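Local coordinates for protein SidF, inhibitor of growth family, member 3 (Legionella pneumophila subsp. pneumophila, PDB 4FYE) that acts as a phosphoinositide phosphatase, probably removing the 3-phosphate from phosphatidylinositol 3,4,5-trisphosphate and related membrane lipids, at residues A[21-26]-A[40-45]; A[27-32]-A[48-53]; A[411-416]-A[446-451]; A[438-443]-A[545-550]. The protein carries 1 engineered substitution. All blocks are in the same frame, centred on the assembly; numbering follows the deposited sequence.

Contact 1: A[21-26]-A[40-45]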
loop_
_atom_site.group_PDB
_atom_site.type_symbol
_atom_site.label_atom_id
_atom_site.label_comp_id
_atom_site.label_asym_id
_atom_site.label_seq_id
_atom_site.Cartn_x
_atom_site.Cartn_y
_atom_site.Cartn_z
ATOM N N GLU A 21 9.037 4.919 -25.664
ATOM C CA GLU A 21 8.801 6.078 -26.532
ATOM C C GLU A 21 8.540 7.319 -25.702
ATOM O O GLU A 21 7.581 7.332 -24.940
ATOM C CB GLU A 21 7.616 5.873 -27.485
ATOM C CG GLU A 21 7.287 7.108 -28.340
ATOM C CD GLU A 21 6.558 6.802 -29.666
ATOM O OE1 GLU A 21 5.916 7.730 -30.219
ATOM O OE2 GLU A 21 6.619 5.654 -30.181
ATOM N N PRO A 22 9.371 8.378 -25.886
ATOM C CA PRO A 22 9.164 9.687 -25.239
ATOM C C PRO A 22 7.773 10.297 -25.506
ATOM O O PRO A 22 7.166 10.025 -26.532
ATOM C CB PRO A 22 10.285 10.558 -25.858
ATOM C CG PRO A 22 11.383 9.593 -26.220
ATOM C CD PRO A 22 10.658 8.330 -26.634
ATOM N N VAL A 23 7.282 11.078 -24.546
ATOM C CA VAL A 23 6.059 11.869 -24.636
ATOM C C VAL A 23 6.428 13.336 -24.368
ATOM O O VAL A 23 7.079 13.640 -23.352
ATOM C CB VAL A 23 5.058 11.506 -23.539
ATOM C CG1 VAL A 23 3.764 12.273 -23.716
ATOM C CG2 VAL A 23 4.819 10.007 -23.475
ATOM N N PRO A 24 6.015 14.247 -25.275
ATOM C CA PRO A 24 6.161 15.729 -25.197
ATOM C C PRO A 24 5.233 16.310 -24.129
ATOM O O PRO A 24 4.180 15.718 -23.869
ATOM C CB PRO A 24 5.654 16.206 -26.554
ATOM C CG PRO A 24 5.661 15.001 -27.436
ATOM C CD PRO A 24 5.483 13.796 -26.577
ATOM N N SER A 25 5.595 17.463 -23.553
ATOM C CA SER A 25 4.868 18.041 -22.383
ATOM C C SER A 25 3.372 18.306 -22.559
ATOM O O SER A 25 2.579 18.039 -21.657
ATOM C CB SER A 25 5.529 19.323 -21.899
ATOM O OG SER A 25 6.921 19.219 -22.061
ATOM N N GLN A 26 3.003 18.852 -23.713
ATOM C CA GLN A 26 1.609 19.180 -23.997
ATOM C C GLN A 26 0.764 17.913 -24.019
ATOM O O GLN A 26 -0.457 17.982 -23.970
ATOM C CB GLN A 26 1.474 19.949 -25.321
ATOM C CG GLN A 26 1.584 19.099 -26.580
ATOM C CD GLN A 26 2.984 19.048 -27.192
ATOM O OE1 GLN A 26 3.132 19.075 -28.423
ATOM N NE2 GLN A 26 4.014 18.951 -26.348
ATOM N N VAL A 40 8.985 11.299 -19.000
ATOM C CA VAL A 40 7.714 10.731 -19.325
ATOM C C VAL A 40 7.718 10.014 -20.668
ATOM O O VAL A 40 8.333 10.467 -21.648
ATOM C CB VAL A 40 6.628 11.805 -19.302
ATOM C CG1 VAL A 40 5.251 11.154 -19.319
ATOM C CG2 VAL A 40 6.772 12.632 -18.043
ATOM N N PHE A 41 6.996 8.909 -20.705
ATOM C CA PHE A 41 7.135 7.950 -21.786
ATOM C C PHE A 41 5.797 7.241 -22.063
ATOM O O PHE A 41 4.858 7.274 -21.238
ATOM C CB PHE A 41 8.119 6.874 -21.355
ATOM C CG PHE A 41 9.544 7.344 -21.171
ATOM C CD1 PHE A 41 10.362 7.593 -22.277
ATOM C CD2 PHE A 41 10.104 7.443 -19.877
ATOM C CE1 PHE A 41 11.689 7.983 -22.112
ATOM C CE2 PHE A 41 11.416 7.850 -19.707
ATOM C CZ PHE A 41 12.225 8.118 -20.833
ATOM N N LYS A 42 5.693 6.543 -23.194
ATOM C CA LYS A 42 4.408 5.873 -23.517
ATOM C C LYS A 42 4.433 4.513 -22.876
ATOM O O LYS A 42 5.504 3.917 -22.771
ATOM C CB LYS A 42 4.208 5.742 -25.017
ATOM C CG LYS A 42 3.824 7.033 -25.751
ATOM C CD LYS A 42 3.340 6.649 -27.159
ATOM C CE LYS A 42 3.393 7.764 -28.202
ATOM N NZ LYS A 42 3.195 7.213 -29.598
ATOM N N ASP A 43 3.283 4.022 -22.412
ATOM C CA ASP A 43 3.241 2.660 -21.869
ATOM C C ASP A 43 3.566 1.657 -22.976
ATOM O O ASP A 43 3.057 1.775 -24.094
ATOM C CB ASP A 43 1.896 2.369 -21.236
ATOM C CG ASP A 43 1.891 1.070 -20.452
ATOM O OD1 ASP A 43 1.708 0.003 -21.100
ATOM O OD2 ASP A 43 2.103 1.114 -19.209
ATOM N N PRO A 44 4.455 0.696 -22.695
ATOM C CA PRO A 44 4.866 -0.228 -23.760
ATOM C C PRO A 44 3.748 -1.165 -24.171
ATOM O O PRO A 44 3.897 -1.921 -25.142
ATOM C CB PRO A 44 5.975 -1.065 -23.112
ATOM C CG PRO A 44 5.723 -0.975 -21.634
ATOM C CD PRO A 44 5.059 0.360 -21.388
ATOM N N MET A 45 2.637 -1.131 -23.467
ATOM C CA MET A 45 1.631 -2.140 -23.702
ATOM C C MET A 45 0.231 -1.592 -23.703
ATOM O O MET A 45 -0.542 -1.962 -24.557
ATOM C CB MET A 45 1.770 -3.307 -22.710
ATOM C CG MET A 45 3.140 -3.961 -22.807
ATOM S SD MET A 45 3.250 -5.724 -22.494
ATOM C CE MET A 45 1.804 -6.015 -21.471
#
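A single antiparallel beta bridge joins the loop 21-26 to the outermost strand of the six-stranded mixed sheet, with Pro22 opposite Phe41 as a non-hydrogen-bonded pair whose CA atoms lie 4.4 Å apart. Two backbone bonds flank this pair. Lys42 N donates to Glu21 O at 2.7 Å, nearly along the C=O axis, whereas Val23 N reaches Val40 O over 3.1 Å from above the carbonyl plane. The position suits Pro22, since the residue between the two bonds needs no N-H of its own. Glu21 O also receives a CA-H...O contact from Phe41 CA. On its other edge the same strand pairs with strand 50-55.

Apolar contacts lie on the two sides of the bridge. Val23 CG2, set beside its own backbone N, packs on the Phe41 main chain, 3.3 Å from Phe41 C, while the Phe41 ring brings CD1 against Pro22 CA.

The charged pair is at the surface. The extended side chains of Glu21 (CG anti to the backbone N, chi1 176°) and Lys42 run side by side in the same direction, and Lys42 NZ forms a salt bridge with Glu21 OE1 at 2.8 Å, from above the carboxylate plane.

Contact 2: A[27-32]-A[48-53]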
loop_
_atom_site.group_PDB
_atom_site.type_symbol
_atom_site.label_atom_id
_atom_site.label_comp_id
_atom_site.label_asym_id
_atom_site.label_seq_id
_atom_site.Cartn_x
_atom_site.Cartn_y
_atom_site.Cartn_z
ATOM N N ASN A 27 1.416 16.753 -24.085
ATOM C CA ASN A 27 0.699 15.494 -24.150
ATOM C C ASN A 27 0.662 14.710 -22.842
ATOM O O ASN A 27 0.012 13.668 -22.767
ATOM C CB ASN A 27 1.236 14.628 -25.280
ATOM C CG ASN A 27 0.832 15.151 -26.667
ATOM O OD1 ASN A 27 1.437 14.753 -27.658
ATOM N ND2 ASN A 27 -0.190 16.039 -26.743
ATOM N N GLN A 28 1.319 15.220 -21.803
ATOM C CA GLN A 28 1.362 14.489 -20.517
ATOM C C GLN A 28 0.025 14.618 -19.806
ATOM O O GLN A 28 -0.691 15.602 -19.991
ATOM C CB GLN A 28 2.519 14.984 -19.644
ATOM C CG GLN A 28 3.810 15.114 -20.439
ATOM C CD GLN A 28 4.976 15.684 -19.675
ATOM O OE1 GLN A 28 4.839 16.129 -18.543
ATOM N NE2 GLN A 28 6.154 15.642 -20.289
ATOM N N HIS A 29 -0.335 13.605 -19.031
ATOM C CA HIS A 29 -1.529 13.702 -18.197
ATOM C C HIS A 29 -1.528 14.773 -17.096
ATOM O O HIS A 29 -2.584 15.203 -16.618
ATOM C CB HIS A 29 -1.838 12.315 -17.642
ATOM C CG HIS A 29 -2.064 11.274 -18.733
ATOM N ND1 HIS A 29 -2.778 11.541 -19.880
ATOM C CD2 HIS A 29 -1.651 9.955 -18.825
ATOM C CE1 HIS A 29 -2.789 10.452 -20.657
ATOM N NE2 HIS A 29 -2.092 9.478 -20.018
ATOM N N LEU A 30 -0.356 15.210 -16.659
ATOM C CA LEU A 30 -0.290 16.190 -15.583
ATOM C C LEU A 30 1.166 16.634 -15.448
ATOM O O LEU A 30 2.071 15.986 -15.985
ATOM C CB LEU A 30 -0.835 15.584 -14.275
ATOM C CG LEU A 30 0.089 14.625 -13.498
ATOM C CD1 LEU A 30 0.528 15.177 -12.131
ATOM C CD2 LEU A 30 -0.628 13.314 -13.331
ATOM N N ALA A 31 1.392 17.732 -14.748
ATOM C CA ALA A 31 2.740 18.257 -14.659
ATOM C C ALA A 31 3.494 17.677 -13.484
ATOM O O ALA A 31 3.049 17.723 -12.340
ATOM C CB ALA A 31 2.721 19.761 -14.574
ATOM N N TYR A 32 4.648 17.120 -13.791
ATOM C CA TYR A 32 5.546 16.590 -12.758
ATOM C C TYR A 32 6.779 17.448 -12.409
ATOM O O TYR A 32 7.341 17.261 -11.320
ATOM C CB TYR A 32 6.031 15.269 -13.253
ATOM C CG TYR A 32 4.977 14.250 -13.268
ATOM C CD1 TYR A 32 4.678 13.510 -12.087
ATOM C CD2 TYR A 32 4.279 13.967 -14.440
ATOM C CE1 TYR A 32 3.705 12.510 -12.090
ATOM C CE2 TYR A 32 3.297 12.968 -14.449
ATOM C CZ TYR A 32 3.023 12.254 -13.292
ATOM O OH TYR A 32 2.102 11.237 -13.340
ATOM N N GLY A 48 -3.120 4.236 -24.357
ATOM C CA GLY A 48 -3.008 5.658 -23.944
ATOM C C GLY A 48 -2.448 5.866 -22.530
ATOM O O GLY A 48 -2.629 6.912 -21.952
ATOM N N LYS A 49 -1.800 4.855 -21.950
ATOM C CA LYS A 49 -1.177 5.037 -20.633
ATOM C C LYS A 49 0.284 5.569 -20.693
ATOM O O LYS A 49 1.004 5.402 -21.705
ATOM C CB LYS A 49 -1.296 3.788 -19.743
ATOM C CG LYS A 49 -2.687 3.139 -19.602
ATOM C CD LYS A 49 -3.818 4.074 -19.185
ATOM C CE LYS A 49 -5.061 3.296 -18.742
ATOM N NZ LYS A 49 -6.119 4.153 -18.119
ATOM N N GLN A 50 0.688 6.241 -19.617
ATOM C CA GLN A 50 2.017 6.812 -19.552
ATOM C C GLN A 50 2.816 6.290 -18.392
ATOM O O GLN A 50 2.253 5.767 -17.426
ATOM C CB GLN A 50 1.937 8.337 -19.510
ATOM C CG GLN A 50 1.769 8.905 -20.922
ATOM C CD GLN A 50 1.357 10.369 -20.933
ATOM O OE1 GLN A 50 1.610 11.116 -19.982
ATOM N NE2 GLN A 50 0.722 10.793 -22.029
ATOM N N VAL A 51 4.121 6.534 -18.462
ATOM C CA VAL A 51 5.043 6.062 -17.488
ATOM C C VAL A 51 5.997 7.165 -17.120
ATOM O O VAL A 51 6.557 7.797 -18.009
ATOM C CB VAL A 51 5.847 4.958 -18.127
ATOM C CG1 VAL A 51 6.791 4.353 -17.131
ATOM C CG2 VAL A 51 4.885 3.931 -18.660
ATOM N N VAL A 52 6.216 7.398 -15.827
ATOM C CA VAL A 52 7.208 8.375 -15.465
ATOM C C VAL A 52 8.414 7.662 -14.844
ATOM O O VAL A 52 8.246 6.855 -13.904
ATOM C CB VAL A 52 6.673 9.314 -14.403
ATOM C CG1 VAL A 52 7.716 10.394 -14.151
ATOM C CG2 VAL A 52 5.308 9.903 -14.780
ATOM N N VAL A 53 9.623 7.983 -15.296
ATOM C CA VAL A 53 10.825 7.236 -14.887
ATOM C C VAL A 53 11.886 8.225 -14.336
ATOM O O VAL A 53 12.116 9.276 -14.911
ATOM C CB VAL A 53 11.412 6.414 -16.071
ATOM C CG1 VAL A 53 12.671 5.639 -15.673
ATOM C CG2 VAL A 53 10.403 5.400 -16.631
#
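Gln50 rises from its strand toward the loop 27-32, with CG anti to its carbonyl carbon and the chain extended beyond it. Its CB starts 4.0 Å from His29 CD2, and CG stays near the same side of the imidazole, close to His29 NE2 and CD2. At CD the amide comes to lie over one face of the ring, the two planes only 4° apart, so that ring and amide stack while the side chains themselves cross obliquely. The two tip atoms then turn to the loop backbone. Gln50 OE1 accepts from His29 N at 3.3 Å, with the donor above the carbonyl plane, and also touches Gln28 CA. Gln50 NE2 donates to Asn27 O at 3.1 Å in a nearly straight bond (165°) that keeps close to the amide plane.

One side chain thus bonds to a main-chain C=O and a main-chain N-H of the irregular segment that precedes strand 39-42, joining it to strand 50-55, which sits between strands 39-42 and 184-189 in the mixed sheet. Gln50 and Val52, alternate residues of that strand, face this loop.

The His29 ring has a bond of its own: His29 NE2 donates in the ring plane to Gly48 O at 3.3 Å, approaching nearly along the C=O axis. Further up the strand, Val52 CG2 lies over one face of the Tyr32 ring in a CH-pi contact, 3.9 Å from the ring centroid, the two side chains reaching toward each other. Leu30 CD1 lies over the opposite face of the tyrosine, whose OH is hydrogen-bonded to Asp183 just before strand 184-189.

Contact 3: A[411-416]-A[446-451]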
loop_
_atom_site.group_PDB
_atom_site.type_symbol
_atom_site.label_atom_id
_atom_site.label_comp_id
_atom_site.label_asym_id
_atom_site.label_seq_id
_atom_site.Cartn_x
_atom_site.Cartn_y
_atom_site.Cartn_z
ATOM N N GLN A 411 -9.597 -14.828 2.925
ATOM C CA GLN A 411 -9.094 -14.966 4.281
ATOM C C GLN A 411 -8.447 -13.641 4.659
ATOM O O GLN A 411 -7.593 -13.141 3.933
ATOM C CB GLN A 411 -8.054 -16.074 4.377
ATOM C CG GLN A 411 -8.620 -17.468 4.111
ATOM C CD GLN A 411 -7.679 -18.575 4.567
ATOM O OE1 GLN A 411 -6.959 -19.162 3.749
ATOM N NE2 GLN A 411 -7.676 -18.865 5.876
ATOM N N ALA A 412 -8.864 -13.101 5.794
ATOM C CA ALA A 412 -8.390 -11.877 6.337
ATOM C C ALA A 412 -7.312 -12.013 7.443
ATOM O O ALA A 412 -7.325 -12.920 8.286
ATOM C CB ALA A 412 -9.558 -11.164 6.934
ATOM N N ARG A 413 -6.377 -11.078 7.424
ATOM C CA ARG A 413 -5.529 -10.876 8.550
ATOM C C ARG A 413 -5.308 -9.351 8.624
ATOM O O ARG A 413 -4.871 -8.707 7.670
ATOM C CB ARG A 413 -4.190 -11.610 8.403
ATOM C CG ARG A 413 -4.202 -13.068 7.956
ATOM C CD ARG A 413 -4.335 -13.844 9.201
ATOM N NE ARG A 413 -4.136 -15.248 9.002
ATOM C CZ ARG A 413 -5.141 -16.107 8.891
ATOM N NH1 ARG A 413 -6.388 -15.650 8.915
ATOM N NH2 ARG A 413 -4.901 -17.413 8.768
ATOM N N MET A 414 -5.601 -8.782 9.780
ATOM C CA MET A 414 -5.562 -7.394 9.889
ATOM C C MET A 414 -4.879 -7.053 11.157
ATOM O O MET A 414 -5.248 -7.619 12.182
ATOM C CB MET A 414 -6.941 -6.801 9.907
ATOM C CG MET A 414 -6.737 -5.308 10.100
ATOM S SD MET A 414 -8.280 -4.484 9.978
ATOM C CE MET A 414 -7.902 -2.792 10.205
ATOM N N SER A 415 -3.900 -6.128 11.086
ATOM C CA SER A 415 -3.272 -5.553 12.306
ATOM C C SER A 415 -3.349 -4.040 12.319
ATOM O O SER A 415 -3.483 -3.426 11.296
ATOM C CB SER A 415 -1.813 -5.993 12.471
ATOM O OG SER A 415 -1.005 -5.616 11.366
ATOM N N SER A 416 -3.248 -3.408 13.472
ATOM C CA SER A 416 -3.326 -1.979 13.452
ATOM C C SER A 416 -2.461 -1.429 14.543
ATOM O O SER A 416 -2.857 -1.422 15.706
ATOM C CB SER A 416 -4.753 -1.575 13.635
ATOM O OG SER A 416 -4.838 -0.175 13.556
ATOM N N ASN A 446 -1.696 -14.257 16.977
ATOM C CA ASN A 446 -1.966 -15.715 17.035
ATOM C C ASN A 446 -2.163 -16.311 15.616
ATOM O O ASN A 446 -1.617 -17.367 15.270
ATOM C CB ASN A 446 -3.210 -15.991 17.852
ATOM C CG ASN A 446 -3.014 -15.779 19.312
ATOM O OD1 ASN A 446 -1.908 -15.970 19.854
ATOM N ND2 ASN A 446 -4.109 -15.402 19.996
ATOM N N GLN A 447 -2.935 -15.624 14.794
ATOM C CA GLN A 447 -3.205 -16.162 13.453
ATOM C C GLN A 447 -1.922 -16.380 12.687
ATOM O O GLN A 447 -1.687 -17.459 12.167
ATOM C CB GLN A 447 -4.069 -15.210 12.671
ATOM C CG GLN A 447 -5.394 -14.945 13.344
ATOM C CD GLN A 447 -6.248 -13.949 12.581
ATOM O OE1 GLN A 447 -5.823 -12.842 12.260
ATOM N NE2 GLN A 447 -7.466 -14.355 12.279
ATOM N N MET A 448 -1.081 -15.353 12.669
ATOM C CA MET A 448 0.121 -15.324 11.844
ATOM C C MET A 448 1.091 -16.302 12.426
ATOM O O MET A 448 1.839 -16.952 11.715
ATOM C CB MET A 448 0.762 -13.904 11.851
ATOM C CG MET A 448 -0.070 -12.819 11.164
ATOM S SD MET A 448 -0.204 -13.149 9.391
ATOM C CE MET A 448 1.409 -12.611 8.776
ATOM N N THR A 449 1.107 -16.410 13.736
ATOM C CA THR A 449 1.969 -17.395 14.285
ATOM C C THR A 449 1.465 -18.826 13.974
ATOM O O THR A 449 2.255 -19.667 13.555
ATOM C CB THR A 449 2.414 -17.124 15.763
ATOM O OG1 THR A 449 2.323 -18.332 16.504
ATOM C CG2 THR A 449 1.609 -16.052 16.486
ATOM N N ASP A 450 0.169 -19.103 14.122
ATOM C CA ASP A 450 -0.393 -20.428 13.701
ATOM C C ASP A 450 -0.083 -20.736 12.196
ATOM O O ASP A 450 0.399 -21.834 11.869
ATOM C CB ASP A 450 -1.907 -20.560 14.063
ATOM C CG ASP A 450 -2.175 -20.652 15.641
ATOM O OD1 ASP A 450 -1.626 -21.569 16.304
ATOM O OD2 ASP A 450 -2.953 -19.841 16.235
ATOM N N ASP A 451 -0.266 -19.740 11.302
ATOM C CA ASP A 451 0.069 -19.910 9.868
ATOM C C ASP A 451 1.515 -20.257 9.701
ATOM O O ASP A 451 1.872 -21.021 8.811
ATOM C CB ASP A 451 -0.151 -18.641 9.049
ATOM C CG ASP A 451 -1.563 -18.184 9.050
ATOM O OD1 ASP A 451 -2.399 -18.818 9.725
ATOM O OD2 ASP A 451 -1.847 -17.184 8.384
#
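Arg413 and Asp451 form a salt bridge, tip to tip, between strand 402-416 and helix 438-458. The guanidinium grips the carboxylate side-on: Arg413 NE donates to Asp451 OD2 at 3.1 Å, and Arg413 NH2 to Asp451 OD1 at 3.0 Å. NH2 also reaches OD2, and every one of these bonds uses a syn lone pair. The two planes are nevertheless turned 44° from each other, so the pair is not coplanar. Asp451 OD2 accepts a further bond from Tyr640 OH. On the far side of the guanidinium, Arg413 NH1 turns back to the strand and donates to Ala412 O at 3.0 Å, which fixes the rotation of the group.

A bend at chi2 (-88°) carries the arginine across to the helix. Gln447 packs over one guanidinium face, its CB 3.7 Å from Arg413 NE, while Gln447 OE1 rests 3.5 Å from Arg413 CD. Met448 SD lies near the guanidinium edge.

The axes of segments 411-416 and 446-451 come within 9.6 Å of each other. Arg413 faces the helix, whereas its neighbours Ala412 and Met414 point to the other side of the sheet and touch helix 373-387, giving a helix–sheet–helix layering.

Since both charges are buried, their mutual neutralisation, with three donor bonds on OD2, would be expected to favour the ionised form of Asp451.

Contact 4: A[438-443]-A[545-550]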
loop_
_atom_site.group_PDB
_atom_site.type_symbol
_atom_site.label_atom_id
_atom_site.label_comp_id
_atom_site.label_asym_id
_atom_site.label_seq_id
_atom_site.Cartn_x
_atom_site.Cartn_y
_atom_site.Cartn_z
ATOM N N LYS A 438 -6.086 -3.520 20.998
ATOM C CA LYS A 438 -5.482 -4.588 21.834
ATOM C C LYS A 438 -5.939 -5.981 21.380
ATOM O O LYS A 438 -5.098 -6.827 21.057
ATOM C CB LYS A 438 -5.788 -4.379 23.332
ATOM C CG LYS A 438 -4.827 -5.086 24.302
ATOM C CD LYS A 438 -5.446 -5.419 25.684
ATOM C CE LYS A 438 -5.788 -6.917 25.951
ATOM N NZ LYS A 438 -5.754 -7.868 24.776
ATOM N N ASN A 439 -7.261 -6.215 21.367
ATOM C CA ASN A 439 -7.822 -7.521 20.975
ATOM C C ASN A 439 -7.412 -8.010 19.555
ATOM O O ASN A 439 -6.992 -9.192 19.372
ATOM C CB ASN A 439 -9.361 -7.518 21.110
ATOM C CG ASN A 439 -9.831 -7.681 22.580
ATOM O OD1 ASN A 439 -9.048 -8.026 23.482
ATOM N ND2 ASN A 439 -11.116 -7.428 22.818
ATOM N N GLN A 440 -7.534 -7.117 18.559
ATOM C CA GLN A 440 -7.395 -7.541 17.166
ATOM C C GLN A 440 -5.943 -7.844 16.927
ATOM O O GLN A 440 -5.607 -8.774 16.209
ATOM C CB GLN A 440 -7.937 -6.488 16.219
ATOM C CG GLN A 440 -7.793 -6.792 14.722
ATOM C CD GLN A 440 -8.150 -8.219 14.330
ATOM O OE1 GLN A 440 -9.058 -8.859 14.895
ATOM N NE2 GLN A 440 -7.408 -8.737 13.391
ATOM N N ASN A 441 -5.078 -7.139 17.638
ATOM C CA ASN A 441 -3.649 -7.281 17.426
ATOM C C ASN A 441 -3.103 -8.583 18.013
ATOM O O ASN A 441 -2.348 -9.337 17.337
ATOM C CB ASN A 441 -2.904 -6.030 17.923
ATOM C CG ASN A 441 -3.027 -4.862 16.950
ATOM O OD1 ASN A 441 -3.356 -5.046 15.776
ATOM N ND2 ASN A 441 -2.775 -3.648 17.440
ATOM N N ALA A 442 -3.546 -8.895 19.220
ATOM C CA ALA A 442 -3.333 -10.250 19.751
ATOM C C ALA A 442 -3.977 -11.417 18.891
ATOM O O ALA A 442 -3.314 -12.420 18.578
ATOM C CB ALA A 442 -3.732 -10.336 21.226
ATOM N N ARG A 443 -5.240 -11.304 18.496
ATOM C CA ARG A 443 -5.779 -12.228 17.505
ATOM C C ARG A 443 -4.820 -12.387 16.297
ATOM O O ARG A 443 -4.367 -13.516 15.984
ATOM C CB ARG A 443 -7.118 -11.696 17.037
ATOM C CG ARG A 443 -7.817 -12.516 15.944
ATOM C CD ARG A 443 -9.318 -12.301 16.077
ATOM N NE ARG A 443 -10.042 -12.978 15.030
ATOM C CZ ARG A 443 -10.321 -12.453 13.843
ATOM N NH1 ARG A 443 -9.965 -11.208 13.571
ATOM N NH2 ARG A 443 -11.011 -13.176 12.952
ATOM N N ALA A 545 -16.357 -13.463 22.349
ATOM C CA ALA A 545 -15.937 -14.670 23.050
ATOM C C ALA A 545 -14.684 -15.254 22.402
ATOM O O ALA A 545 -13.793 -15.779 23.086
ATOM C CB ALA A 545 -17.067 -15.698 23.124
ATOM N N ILE A 546 -14.629 -15.141 21.071
ATOM C CA ILE A 546 -13.444 -15.475 20.256
ATOM C C ILE A 546 -12.212 -14.672 20.685
ATOM O O ILE A 546 -11.125 -15.233 20.910
ATOM C CB ILE A 546 -13.747 -15.254 18.765
ATOM C CG1 ILE A 546 -14.752 -16.306 18.305
ATOM C CG2 ILE A 546 -12.478 -15.329 17.919
ATOM C CD1 ILE A 546 -15.319 -16.110 16.921
ATOM N N TYR A 547 -12.378 -13.359 20.819
ATOM C CA TYR A 547 -11.317 -12.555 21.379
ATOM C C TYR A 547 -10.866 -13.082 22.751
ATOM O O TYR A 547 -9.651 -13.221 22.997
ATOM C CB TYR A 547 -11.760 -11.098 21.471
ATOM C CG TYR A 547 -11.708 -10.378 20.153
ATOM C CD1 TYR A 547 -10.606 -10.515 19.320
ATOM C CD2 TYR A 547 -12.749 -9.528 19.745
ATOM C CE1 TYR A 547 -10.540 -9.843 18.105
ATOM C CE2 TYR A 547 -12.696 -8.838 18.532
ATOM C CZ TYR A 547 -11.588 -8.997 17.709
ATOM O OH TYR A 547 -11.495 -8.337 16.469
ATOM N N GLU A 548 -11.848 -13.412 23.613
ATOM C CA GLU A 548 -11.595 -13.829 25.006
ATOM C C GLU A 548 -10.652 -15.016 24.961
ATOM O O GLU A 548 -9.733 -15.135 25.776
ATOM C CB GLU A 548 -12.899 -14.225 25.737
ATOM C CG GLU A 548 -13.673 -13.104 26.440
ATOM C CD GLU A 548 -13.481 -13.075 27.966
ATOM O OE1 GLU A 548 -14.071 -13.933 28.682
ATOM O OE2 GLU A 548 -12.761 -12.169 28.461
ATOM N N LEU A 549 -10.877 -15.873 23.967
ATOM C CA LEU A 549 -10.079 -17.083 23.786
ATOM C C LEU A 549 -8.668 -16.750 23.293
ATOM O O LEU A 549 -7.666 -17.270 23.847
ATOM C CB LEU A 549 -10.805 -18.042 22.849
ATOM C CG LEU A 549 -12.051 -18.674 23.489
ATOM C CD1 LEU A 549 -12.833 -19.549 22.505
ATOM C CD2 LEU A 549 -11.672 -19.460 24.739
ATOM N N HIS A 550 -8.597 -15.867 22.278
ATOM C CA HIS A 550 -7.323 -15.366 21.810
ATOM C C HIS A 550 -6.548 -14.805 22.963
ATOM O O HIS A 550 -5.361 -15.105 23.122
ATOM C CB HIS A 550 -7.453 -14.329 20.675
ATOM C CG HIS A 550 -7.557 -14.950 19.278
ATOM N ND1 HIS A 550 -6.595 -15.733 18.750
ATOM C CD2 HIS A 550 -8.562 -14.893 18.319
ATOM C CE1 HIS A 550 -6.966 -16.180 17.529
ATOM N NE2 HIS A 550 -8.169 -15.659 17.264
#
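Gln440 and Arg443 both leave helix 438-458 with CG anti to the backbone N (chi1 177° and 178°), but the glutamine bends at chi2 while the arginine stays extended to NE. Their ends therefore converge, and Arg443 NH1 donates to Gln440 OE1 at 2.8 Å. Tyr547 OH donates to the same oxygen at 2.9 Å, each donor lying in the carbonyl plane on a lone pair. Arg443 NH1 is also salt-bridged to Asp385, and Gln440 NE2 is bonded to Met414 O of strand 402-416.

The axes of segments 438-443 and 545-550 approach to 9.3 Å and cross at 61°; the second segment lies on the long helix 522-583, which here also packs on helix 482-514, within a region predicted to form a coiled coil.

Two aromatic faces fill the crossing. Asn439 CB makes a CH-pi contact over the Tyr547 ring, 3.8 Å from its centroid. One turn on, Arg443 CA sits over the centre of the His550 ring, also 3.8 Å from the centroid, and Arg443 CG touches His550 NE2 at 3.4 Å. Further along the chain Arg443 CD touches both rings, lying 3.4 Å from Tyr547 CE1, while His550 ND1 is hydrogen-bonded to Asn446 ND2.

Overall arrangement
The four contacts form two pairs on opposite sides of the chain's centre. Contacts 1 and 2, centred 7 Å apart, interleave along the chain and attach successive parts of the loop after helix 9-16 to the neighbouring strands 39-42 and 50-55 of the six-stranded sheet. Contacts 3 and 4, centred 11 Å apart, also interleave and share helix 438-458, which lies against the four-stranded sheet and also crosses the long helix 522-583. Between contacts 1 and 3 the centres are 42 Å apart, and between 1 and 4 they are 51 Å apart. The N-terminal pair is thus local in sequence, whereas contact 4 joins segments over a hundred residues apart within the phosphatase family region.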